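Local coordinates for transcriptional regulator (Streptococcus thermophilus LMD-9, PDB 5JUF), which acts as a transcriptional activator controlling competence, probably responding to a secreted signalling peptide in ComRS cell-to-cell communication, and is seen here without that peptide, at residues A[244-247]-A[248-252]; A[267-270]-A[271-274]. All coordinates share one frame; numbering follows the deposited sequence.

Overall arrangement
Interaction 1 (244-252) opens helix 246-260, and interaction 2 (267-274) lies on the next helix of the chain, 264-280; both belong to the ComR tetratricopeptide region. Their centres are about 10 Å apart and the two touch directly. Ala274 sits at the heart of that meeting: its CB packs 3.4 Å from Pro247 O and 3.7 Å from Val251 CG2, while Asn270 CB sits 3.5 Å from Phe250 O. The centre of interaction 1 is about 21 Å from the centre of the chain. The centre of interaction 2 is farther out, about 30 Å from the centre of the chain. A sulfate ion, probably from the crystallisation liquor, lies about 4 Å from the side chain of Tyr245 in interaction 1.

Interaction 1 of 2, residues A[244-247]-A[248-252]; sequences SYKP and SVFVL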
ATOM      1  N   SER A 244       2.205  17.999   9.865  1.00 31.81           N
ATOM      2  CA  SER A 244       2.665  18.632   8.631  1.00 33.92           C
ATOM      3  C   SER A 244       1.778  18.278   7.436  1.00 32.40           C
ATOM      4  O   SER A 244       1.850  18.955   6.405  1.00 37.84           O
ATOM      5  CB  SER A 244       4.121  18.249   8.342  1.00 35.83           C
ATOM      6  OG  SER A 244       4.220  16.875   8.028  1.00 44.87           O
ATOM      7  N   TYR A 245       0.932  17.253   7.561  1.00 27.26           N
ATOM      8  CA  TYR A 245       0.015  16.873   6.491  1.00 27.81           C
ATOM      9  C   TYR A 245      -1.347  17.530   6.627  1.00 30.85           C
ATOM     10  O   TYR A 245      -2.177  17.401   5.722  1.00 28.79           O
ATOM     11  CB  TYR A 245      -0.163  15.352   6.456  1.00 31.10           C
ATOM     12  CG  TYR A 245       1.100  14.612   6.058  1.00 40.96           C
ATOM     13  CD1 TYR A 245       2.149  15.280   5.425  1.00 49.26           C
ATOM     14  CD2 TYR A 245       1.251  13.250   6.319  1.00 44.96           C
ATOM     15  CE1 TYR A 245       3.311  14.620   5.064  1.00 56.26           C
ATOM     16  CE2 TYR A 245       2.411  12.579   5.959  1.00 48.63           C
ATOM     17  CZ  TYR A 245       3.439  13.272   5.333  1.00 56.56           C
ATOM     18  OH  TYR A 245       4.598  12.620   4.964  1.00 60.09           O
ATOM     19  N   LYS A 246      -1.595  18.222   7.731  1.00 30.01           N
ATOM     20  CA  LYS A 246      -2.910  18.823   7.918  1.00 30.79           C
ATOM     21  C   LYS A 246      -3.216  19.909   6.900  1.00 27.70           C
ATOM     22  O   LYS A 246      -4.368  19.958   6.433  1.00 30.01           O
ATOM     23  CB  LYS A 246      -3.047  19.358   9.347  1.00 31.96           C
ATOM     24  CG  LYS A 246      -4.480  19.623   9.774  1.00 36.32           C
ATOM     25  CD  LYS A 246      -4.593  19.687  11.298  1.00 39.94           C
ATOM     26  CE  LYS A 246      -6.053  19.687  11.764  1.00 39.38           C
ATOM     27  NZ  LYS A 246      -6.173  20.277  13.150  1.00 50.95           N
ATOM     28  N   PRO A 247      -2.288  20.808   6.527  1.00 28.51           N
ATOM     29  CA  PRO A 247      -2.651  21.799   5.501  1.00 28.97           C
ATOM     30  C   PRO A 247      -3.167  21.156   4.225  1.00 26.28           C
ATOM     31  O   PRO A 247      -4.118  21.682   3.638  1.00 28.07           O
ATOM     32  CB  PRO A 247      -1.341  22.580   5.284  1.00 35.46           C
ATOM     33  CG  PRO A 247      -0.639  22.507   6.606  1.00 32.71           C
ATOM     34  CD  PRO A 247      -0.935  21.076   7.074  1.00 30.75           C
ATOM     35  N   SER A 248      -2.606  20.009   3.806  1.00 24.92           N
ATOM     36  CA  SER A 248      -3.067  19.371   2.573  1.00 29.93           C
ATOM     37  C   SER A 248      -4.516  18.914   2.693  1.00 28.09           C
ATOM     38  O   SER A 248      -5.238  18.884   1.692  1.00 30.76           O
ATOM     39  CB  SER A 248      -2.152  18.193   2.189  1.00 26.32           C
ATOM     40  OG  SER A 248      -2.311  17.074   3.058  1.00 30.07           O
ATOM     41  N   VAL A 249      -4.968  18.598   3.905  1.00 28.12           N
ATOM     42  CA  VAL A 249      -6.357  18.200   4.093  1.00 30.25           C
ATOM     43  C   VAL A 249      -7.278  19.407   4.021  1.00 31.07           C
ATOM     44  O   VAL A 249      -8.365  19.331   3.441  1.00 32.90           O
ATOM     45  CB  VAL A 249      -6.514  17.435   5.415  1.00 32.08           C
ATOM     46  CG1 VAL A 249      -7.969  16.989   5.610  1.00 33.27           C
ATOM     47  CG2 VAL A 249      -5.578  16.226   5.427  1.00 31.80           C
ATOM     48  N   PHE A 250      -6.875  20.530   4.620  1.00 24.09           N
ATOM     49  CA  PHE A 250      -7.637  21.764   4.458  1.00 29.63           C
ATOM     50  C   PHE A 250      -7.748  22.145   2.985  1.00 32.31           C
ATOM     51  O   PHE A 250      -8.787  22.649   2.540  1.00 31.13           O
ATOM     52  CB  PHE A 250      -6.992  22.899   5.259  1.00 29.62           C
ATOM     53  CG  PHE A 250      -7.275  22.842   6.735  1.00 42.51           C
ATOM     54  CD1 PHE A 250      -8.535  22.505   7.201  1.00 49.07           C
ATOM     55  CD2 PHE A 250      -6.277  23.135   7.656  1.00 47.74           C
ATOM     56  CE1 PHE A 250      -8.795  22.454   8.557  1.00 58.02           C
ATOM     57  CE2 PHE A 250      -6.528  23.087   9.015  1.00 52.80           C
ATOM     58  CZ  PHE A 250      -7.789  22.750   9.468  1.00 59.22           C
ATOM     59  N   VAL A 251      -6.680  21.923   2.214  1.00 27.69           N
ATOM     60  CA  VAL A 251      -6.760  22.159   0.773  1.00 30.35           C
ATOM     61  C   VAL A 251      -7.763  21.202   0.124  1.00 32.48           C
ATOM     62  O   VAL A 251      -8.464  21.581  -0.820  1.00 31.75           O
ATOM     63  CB  VAL A 251      -5.361  22.058   0.137  1.00 31.42           C
ATOM     64  CG1 VAL A 251      -5.447  22.128  -1.384  1.00 30.24           C
ATOM     65  CG2 VAL A 251      -4.446  23.188   0.670  1.00 29.32           C
ATOM     66  N   LEU A 252      -7.877  19.963   0.618  1.00 30.85           N
ATOM     67  CA  LEU A 252      -8.906  19.071   0.076  1.00 36.03           C
ATOM     68  C   LEU A 252     -10.304  19.616   0.337  1.00 39.54           C
ATOM     69  O   LEU A 252     -11.175  19.555  -0.535  1.00 34.08           O
ATOM     70  CB  LEU A 252      -8.786  17.667   0.667  1.00 29.86           C
ATOM     71  CG  LEU A 252      -7.574  16.836   0.254  1.00 31.35           C
ATOM     72  CD1 LEU A 252      -7.612  15.473   0.959  1.00 33.47           C
ATOM     73  CD2 LEU A 252      -7.481  16.673  -1.262  1.00 31.54           C
TER
HETATM   74  O   HOH W   1       0.203  19.425   4.205  1.00 26.73           O
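Tyr245 and Lys246 hand their carbonyls to the turn that follows, where a 3-10 segment at 244-245 runs into helix 246-260. The regular i to i+4 pattern is set by Phe250 N, which reaches Lys246 O at 3.1 Å in a nearly straight bond (N-H...O 165°), and by Val251 N, which reaches Pro247 O at 2.9 Å in the carbonyl plane. Lys246 O also receives a weak bond from Val249 N. Ahead of these, a water bridges the chain, donating to Ser244 O (2.8 Å) and accepting from Ser248 N (2.9 Å).

Ser248 is the side chain that does polar work. Its OG donates to Tyr245 O at 2.7 Å, and chi1 of 72° turns the hydroxyl back between backbone N and carbonyl carbon to reach it; the donor stands 19° off the carbonyl plane. The amide of the same residue adds a weak bond to that oxygen. One turn on, along the same side of the helix, the extended Lys246 chain passes the Phe250 ring at an angle, its CG 4.1 Å from CE2, so aliphatic carbon, not the ammonium end, does the touching. The ring is carried up against the same turn, with CD2 3.9 Å from Lys246 O. Val249 CG2 lies alongside Tyr245 O, and the valine side chain packs on Leu234 and Ile237 of helix 226-240, while Phe250 and Val251 turn to Ala274 of helix 264-280. The Tyr245 ring leads away from the turn and meets the ring of Phe207.

Because Pro247 has no amide hydrogen to give, its carbonyl alone takes part in the backbone bonding. Tyr245 O, by contrast, is gripped by a short hydroxyl bond and a weak amide bond, which ties the 3-10 segment to the first helical turn.

Interaction 2 of 2, residues A[267-270]-A[271-274]; sequences AAEN and YDKA
Glu269 and Lys273, one helical turn apart, lie across one another, the glutamate's carboxylate oxygen against the lysine's alkyl chain, with the charges held off. The glutamate bends at chi2 (58°), which brings OE1 over the lysine, 3.9 Å from Lys273 CE, but the ammonium continues outward on a fully extended chain and NZ stops 5.1 Å from OE1. The pair is therefore at most a loose electrostatic attraction. Nearer the backbone, Lys273 CG rests 3.4 Å from Glu269 O.

On its other flank Glu269 faces Asp272, OE2 to OD2 4.3 Å, two like charges that would repel mildly. The aspartate is held elsewhere: OD1 makes a salt bridge with Lys294 of helix 284-296, which probably eases the crowding of negative charge. With CG set beside its own backbone N (chi1 -71°), the carboxylate folds back toward the previous turn, CG 3.3 Å from Ala268 O.

Tyr271 heads the other way. Its CD2 passes 3.6 Å from Ala267 O, and the ring then runs out from the helix to Ile290 and Lys294, its OH hydrogen-bonded to Asp297. Asn270 turns toward helix 246-260, touching Lys253 and Ala254, while ND2 is satisfied by Glu266 O, a carbonyl of the turn before.

Underneath runs an unbroken series of i to i+4 bonds, from Tyr271 N to Ala267 O (3.0 Å) through to Ala274 N to Asn270 O (3.1 Å). Small or buried residues, Ala267, Asn270, Tyr271 and Ala274, line the sides against helices 246-260 and 284-296, while charged Glu269 and Lys273 border the outer side. This is an amphipathic helix sandwiched between its chain neighbours, the arrangement of stacked antiparallel helices in tetratricopeptide-type alpha-solenoids.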
ATOM      1  N   ALA A 267     -14.307  27.967   0.038  1.00 44.80           N
ATOM      2  CA  ALA A 267     -13.063  27.441  -0.511  1.00 46.65           C
ATOM      3  C   ALA A 267     -11.890  28.334  -0.133  1.00 44.22           C
ATOM      4  O   ALA A 267     -10.836  27.838   0.287  1.00 36.47           O
ATOM      5  CB  ALA A 267     -13.171  27.299  -2.030  1.00 42.08           C
ATOM      6  N   ALA A 268     -12.060  29.655  -0.259  1.00 41.59           N
ATOM      7  CA  ALA A 268     -11.000  30.582   0.127  1.00 42.98           C
ATOM      8  C   ALA A 268     -10.662  30.445   1.604  1.00 46.23           C
ATOM      9  O   ALA A 268      -9.486  30.468   1.986  1.00 39.32           O
ATOM     10  CB  ALA A 268     -11.417  32.016  -0.190  1.00 40.00           C
ATOM     11  N   GLU A 269     -11.690  30.309   2.450  1.00 43.17           N
ATOM     12  CA  GLU A 269     -11.473  30.176   3.886  1.00 43.22           C
ATOM     13  C   GLU A 269     -10.688  28.911   4.224  1.00 44.76           C
ATOM     14  O   GLU A 269      -9.830  28.927   5.115  1.00 38.89           O
ATOM     15  CB  GLU A 269     -12.816  30.184   4.612  1.00 53.96           C
ATOM     16  CG  GLU A 269     -12.719  30.072   6.122  1.00 70.30           C
ATOM     17  CD  GLU A 269     -11.887  31.184   6.744  1.00 81.37           C
ATOM     18  OE1 GLU A 269     -11.281  30.945   7.810  1.00 82.60           O
ATOM     19  OE2 GLU A 269     -11.834  32.295   6.171  1.00 86.24           O
ATOM     20  N   ASN A 270     -10.975  27.800   3.536  1.00 37.90           N
ATOM     21  CA  ASN A 270     -10.206  26.580   3.779  1.00 38.19           C
ATOM     22  C   ASN A 270      -8.769  26.711   3.278  1.00 36.69           C
ATOM     23  O   ASN A 270      -7.841  26.221   3.928  1.00 35.50           O
ATOM     24  CB  ASN A 270     -10.893  25.375   3.138  1.00 36.49           C
ATOM     25  CG  ASN A 270     -12.029  24.846   3.988  1.00 42.65           C
ATOM     26  OD1 ASN A 270     -11.800  24.190   5.005  1.00 43.97           O
ATOM     27  ND2 ASN A 270     -13.261  25.142   3.588  1.00 45.49           N
ATOM     28  N   TYR A 271      -8.559  27.374   2.136  1.00 34.96           N
ATOM     29  CA  TYR A 271      -7.192  27.691   1.726  1.00 37.80           C
ATOM     30  C   TYR A 271      -6.483  28.529   2.790  1.00 37.78           C
ATOM     31  O   TYR A 271      -5.319  28.275   3.121  1.00 32.41           O
ATOM     32  CB  TYR A 271      -7.187  28.424   0.383  1.00 38.09           C
ATOM     33  CG  TYR A 271      -6.921  27.531  -0.826  1.00 38.66           C
ATOM     34  CD1 TYR A 271      -5.689  26.908  -0.995  1.00 36.38           C
ATOM     35  CD2 TYR A 271      -7.896  27.337  -1.807  1.00 37.38           C
ATOM     36  CE1 TYR A 271      -5.431  26.098  -2.094  1.00 33.74           C
ATOM     37  CE2 TYR A 271      -7.648  26.521  -2.911  1.00 41.12           C
ATOM     38  CZ  TYR A 271      -6.415  25.910  -3.050  1.00 39.96           C
ATOM     39  OH  TYR A 271      -6.158  25.103  -4.145  1.00 40.13           O
ATOM     40  N   ASP A 272      -7.175  29.519   3.355  1.00 36.27           N
ATOM     41  CA  ASP A 272      -6.553  30.356   4.383  1.00 40.43           C
ATOM     42  C   ASP A 272      -6.188  29.548   5.627  1.00 39.48           C
ATOM     43  O   ASP A 272      -5.140  29.782   6.238  1.00 39.93           O
ATOM     44  CB  ASP A 272      -7.471  31.520   4.753  1.00 42.44           C
ATOM     45  CG  ASP A 272      -7.568  32.557   3.660  1.00 42.37           C
ATOM     46  OD1 ASP A 272      -6.724  32.535   2.744  1.00 47.46           O
ATOM     47  OD2 ASP A 272      -8.488  33.405   3.727  1.00 42.17           O
ATOM     48  N   LYS A 273      -7.033  28.592   6.024  1.00 40.28           N
ATOM     49  CA  LYS A 273      -6.671  27.740   7.153  1.00 40.20           C
ATOM     50  C   LYS A 273      -5.410  26.936   6.851  1.00 37.20           C
ATOM     51  O   LYS A 273      -4.528  26.808   7.706  1.00 41.22           O
ATOM     52  CB  LYS A 273      -7.830  26.808   7.519  1.00 45.48           C
ATOM     53  CG  LYS A 273      -9.042  27.511   8.127  1.00 54.51           C
ATOM     54  CD  LYS A 273     -10.160  26.508   8.404  1.00 64.39           C
ATOM     55  CE  LYS A 273     -11.426  27.196   8.902  1.00 72.76           C
ATOM     56  NZ  LYS A 273     -12.522  26.211   9.159  1.00 78.80           N
ATOM     57  N   ALA A 274      -5.305  26.392   5.637  1.00 32.81           N
ATOM     58  CA  ALA A 274      -4.105  25.652   5.262  1.00 32.35           C
ATOM     59  C   ALA A 274      -2.872  26.542   5.301  1.00 28.41           C
ATOM     60  O   ALA A 274      -1.816  26.133   5.800  1.00 29.80           O
ATOM     61  CB  ALA A 274      -4.273  25.038   3.869  1.00 28.05           C
TER